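Local coordinates for citrate lyase subunit beta-like protein (Mycobacterium tuberculosis H37Rv, PDB 6ARB), which is a probable magnesium-dependent lyase of the HpcH/HpaI aldolase family that binds pyruvate and coenzyme A and may play a role in fatty acid biosynthesis, at residues V70-A75 / T95-K100. Numbering follows the deposited sequence. Where two conformers were deposited one is given.
With COA (coenzyme A), chain F.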
loop_
_atom_site.group_PDB
_atom_site.type_symbol
_atom_site.label_atom_id
_atom_site.label_comp_id
_atom_site.label_asym_id
_atom_site.label_seq_id
_atom_site.Cartn_x
_atom_site.Cartn_y
_atom_site.Cartn_z
ATOM N N VAL A 70 29.852 0.763 -5.174
ATOM C CA VAL A 70 28.984 1.931 -5.047
ATOM C C VAL A 70 29.430 2.646 -3.780
ATOM O O VAL A 70 29.943 2.005 -2.872
ATOM C CB VAL A 70 27.504 1.506 -4.914
ATOM C CG1 VAL A 70 26.609 2.714 -4.603
ATOM C CG2 VAL A 70 27.053 0.785 -6.173
ATOM N N VAL A 71 29.282 3.965 -3.718
ATOM C CA VAL A 71 29.600 4.680 -2.483
ATOM C C VAL A 71 28.349 5.330 -1.890
ATOM O O VAL A 71 27.725 6.179 -2.531
ATOM C CB VAL A 71 30.667 5.778 -2.721
ATOM C CG1 VAL A 71 30.893 6.592 -1.447
ATOM C CG2 VAL A 71 31.967 5.160 -3.207
ATOM N N ARG A 72 27.969 4.949 -0.673
ATOM C CA ARG A 72 26.854 5.653 -0.041
ATOM C C ARG A 72 27.350 6.942 0.601
ATOM O O ARG A 72 28.122 6.917 1.561
ATOM C CB ARG A 72 26.104 4.795 0.988
ATOM C CG ARG A 72 24.893 5.539 1.561
ATOM C CD ARG A 72 23.970 4.651 2.361
ATOM N NE ARG A 72 24.506 4.355 3.687
ATOM C CZ ARG A 72 23.802 3.807 4.670
ATOM N NH1 ARG A 72 22.532 3.487 4.472
ATOM N NH2 ARG A 72 24.375 3.567 5.849
ATOM N N ILE A 73 26.909 8.070 0.059
ATOM C CA ILE A 73 27.323 9.368 0.563
ATOM C C ILE A 73 26.325 9.822 1.615
ATOM O O ILE A 73 25.428 9.067 1.978
ATOM C CB ILE A 73 27.406 10.386 -0.576
ATOM C CG1 ILE A 73 26.068 10.468 -1.324
ATOM C CG2 ILE A 73 28.552 10.005 -1.518
ATOM C CD1 ILE A 73 26.038 11.569 -2.391
ATOM N N ASN A 74 26.485 11.039 2.121
ATOM C CA ASN A 74 25.519 11.572 3.075
ATOM C C ASN A 74 24.338 12.266 2.395
ATOM O O ASN A 74 24.337 12.475 1.179
ATOM C CB ASN A 74 26.207 12.469 4.108
ATOM C CG ASN A 74 27.072 11.661 5.089
ATOM O OD1 ASN A 74 26.577 11.147 6.101
ATOM N ND2 ASN A 74 28.356 11.529 4.775
ATOM N N ALA A 75 23.328 12.608 3.183
ATOM C CA ALA A 75 22.089 13.165 2.647
ATOM C C ALA A 75 22.245 14.543 1.987
ATOM O O ALA A 75 23.179 15.296 2.281
ATOM C CB ALA A 75 21.012 13.211 3.747
ATOM N N THR A 95 29.158 5.651 -9.339
ATOM C CA THR A 95 27.816 5.426 -8.807
ATOM C C THR A 95 27.809 5.698 -7.302
ATOM O O THR A 95 28.696 5.238 -6.572
ATOM C CB THR A 95 27.314 3.989 -9.102
ATOM O OG1 THR A 95 27.378 3.748 -10.512
ATOM C CG2 THR A 95 25.871 3.819 -8.644
ATOM N N VAL A 96 26.826 6.476 -6.854
ATOM C CA VAL A 96 26.634 6.758 -5.437
ATOM C C VAL A 96 25.247 6.356 -4.970
ATOM O O VAL A 96 24.282 6.336 -5.748
ATOM C CB VAL A 96 26.817 8.256 -5.100
ATOM C CG1 VAL A 96 28.288 8.679 -5.230
ATOM C CG2 VAL A 96 25.896 9.115 -5.957
ATOM N N MET A 97 25.143 6.063 -3.678
ATOM C CA MET A 97 23.852 5.812 -3.059
ATOM C C MET A 97 23.501 6.997 -2.180
ATOM O O MET A 97 24.306 7.419 -1.348
ATOM C CB MET A 97 23.892 4.534 -2.216
ATOM C CG MET A 97 22.578 4.279 -1.480
ATOM S SD MET A 97 22.606 2.734 -0.554
ATOM C CE MET A 97 22.548 1.551 -1.892
ATOM N N LEU A 98 22.304 7.539 -2.384
ATOM C CA LEU A 98 21.858 8.744 -1.700
ATOM C C LEU A 98 20.889 8.362 -0.591
ATOM O O LEU A 98 19.770 7.925 -0.864
ATOM C CB LEU A 98 21.157 9.685 -2.690
ATOM C CG LEU A 98 20.431 10.870 -2.066
ATOM C CD1 LEU A 98 21.421 11.789 -1.371
ATOM C CD2 LEU A 98 19.631 11.627 -3.132
ATOM N N PRO A 99 21.311 8.522 0.668
ATOM C CA PRO A 99 20.403 8.189 1.762
ATOM C C PRO A 99 19.371 9.292 1.972
ATOM O O PRO A 99 19.593 10.449 1.567
ATOM C CB PRO A 99 21.345 8.086 2.962
ATOM C CG PRO A 99 22.390 9.081 2.661
ATOM C CD PRO A 99 22.569 9.110 1.160
ATOM N N LYS A 100 18.246 8.918 2.581
ATOM C CA LYS A 100 17.153 9.846 2.855
ATOM C C LYS A 100 16.742 10.590 1.589
ATOM O O LYS A 100 16.440 11.785 1.631
ATOM C CB LYS A 100 17.551 10.842 3.954
ATOM C CG LYS A 100 17.694 10.223 5.351
ATOM C CD LYS A 100 19.127 10.295 5.830
ATOM C CE LYS A 100 19.247 9.905 7.290
ATOM N NZ LYS A 100 19.896 8.572 7.469
HETATM N N1A COA F . 32.502 -6.066 5.231
HETATM C C2A COA F . 33.630 -6.792 5.114
HETATM N N3A COA F . 33.957 -7.733 6.011
HETATM C C4A COA F . 33.164 -7.982 7.076
HETATM C C5A COA F . 31.986 -7.250 7.239
HETATM C C6A COA F . 31.678 -6.282 6.274
HETATM N N6A COA F . 30.423 -5.493 6.421
HETATM N N7A COA F . 31.381 -7.689 8.369
HETATM C C8A COA F . 32.157 -8.660 8.901
HETATM N N9A COA F . 33.240 -8.834 8.127
HETATM C C1B COA F . 34.295 -9.793 8.342
HETATM C C2B COA F . 35.126 -9.531 9.505
HETATM O O2B COA F . 36.198 -8.745 9.121
HETATM C C3B COA F . 35.608 -10.840 9.834
HETATM O O3B COA F . 36.596 -11.145 8.921
HETATM P P3B COA F . 37.682 -12.187 9.289
HETATM O O7A COA F . 37.407 -12.710 10.679
HETATM O O8A COA F . 39.020 -11.502 9.247
HETATM O O9A COA F . 37.644 -13.325 8.286
HETATM C C4B COA F . 34.464 -11.707 9.591
HETATM O O4B COA F . 33.726 -11.041 8.549
HETATM C C5B COA F . 33.642 -11.849 10.779
HETATM O O5B COA F . 33.456 -10.728 11.541
HETATM P P1A COA F . 32.354 -10.590 12.622
HETATM O O1A COA F . 32.971 -10.872 13.958
HETATM O O2A COA F . 31.246 -11.573 12.363
HETATM O O3A COA F . 31.816 -9.127 12.544
HETATM P P2A COA F . 32.277 -7.963 13.504
HETATM O O4A COA F . 32.007 -8.340 14.944
HETATM O O5A COA F . 33.732 -7.653 13.315
HETATM O O6A COA F . 31.465 -6.674 13.189
HETATM C CBP COA F . 29.668 -5.459 12.039
HETATM C CCP COA F . 30.184 -6.755 12.679
HETATM C CDP COA F . 30.308 -4.251 12.716
HETATM C CEP COA F . 28.168 -5.354 12.142
HETATM C CAP COA F . 30.069 -5.521 10.548
HETATM O OAP COA F . 29.432 -6.614 9.995
HETATM C C9P COA F . 29.645 -4.322 9.721
HETATM O O9P COA F . 30.359 -3.336 9.622
HETATM N N8P COA F . 28.372 -4.386 9.078
HETATM C C7P COA F . 27.883 -3.273 8.250
HETATM C C6P COA F . 27.214 -2.125 8.953
HETATM C C5P COA F . 26.795 -1.019 8.033
HETATM O O5P COA F . 27.457 -0.807 7.020
HETATM N N4P COA F . 25.630 -0.235 8.360
HETATM C C3P COA F . 25.235 0.806 7.475
HETATM C C2P COA F . 24.193 0.398 6.456
HETATM S S1P COA F . 22.927 -0.715 7.050
#
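Three backbone hydrogen bonds join strands 70-72 and 95-98 in parallel: V71 N to T95 O (3.2 Å), M97 N to V71 O (2.8 Å) and, just past the first strand, I73 N to M97 O (3.0 Å). CA-H...O contacts from V96 to V71 O and from R72 to M97 O fill in the ladder.

Apolar packing follows. R72 and M97 point to one face, where the aliphatic part of R72 lies across M97, CD against SD at 3.7 Å. On the face of V71 and V96, V96 CG1 meets I73 CG2 at 4.0 Å. Past the strands P99 CG and CD lie against I73 O, a buried atom with no polar partner, while A75 CB rests on K100 CD.

The charged ends lie at the active site. With CG anti to the backbone N (chi1 -176°) and a bend at chi3, R72 hydrogen-bonds to pyruvate through NH1 and makes a salt bridge to D42 through NE; its NH2 comes into close contact with coenzyme A C2P (3.2 Å). K100 NZ forms a salt bridge to E44 and a hydrogen bond to the magnesium-binding D146. This beta-alpha-beta unit (69-72, 79-88, 95-98), with substrate-binding R72 at its strand's C-terminal end, is characteristic of a TIM barrel.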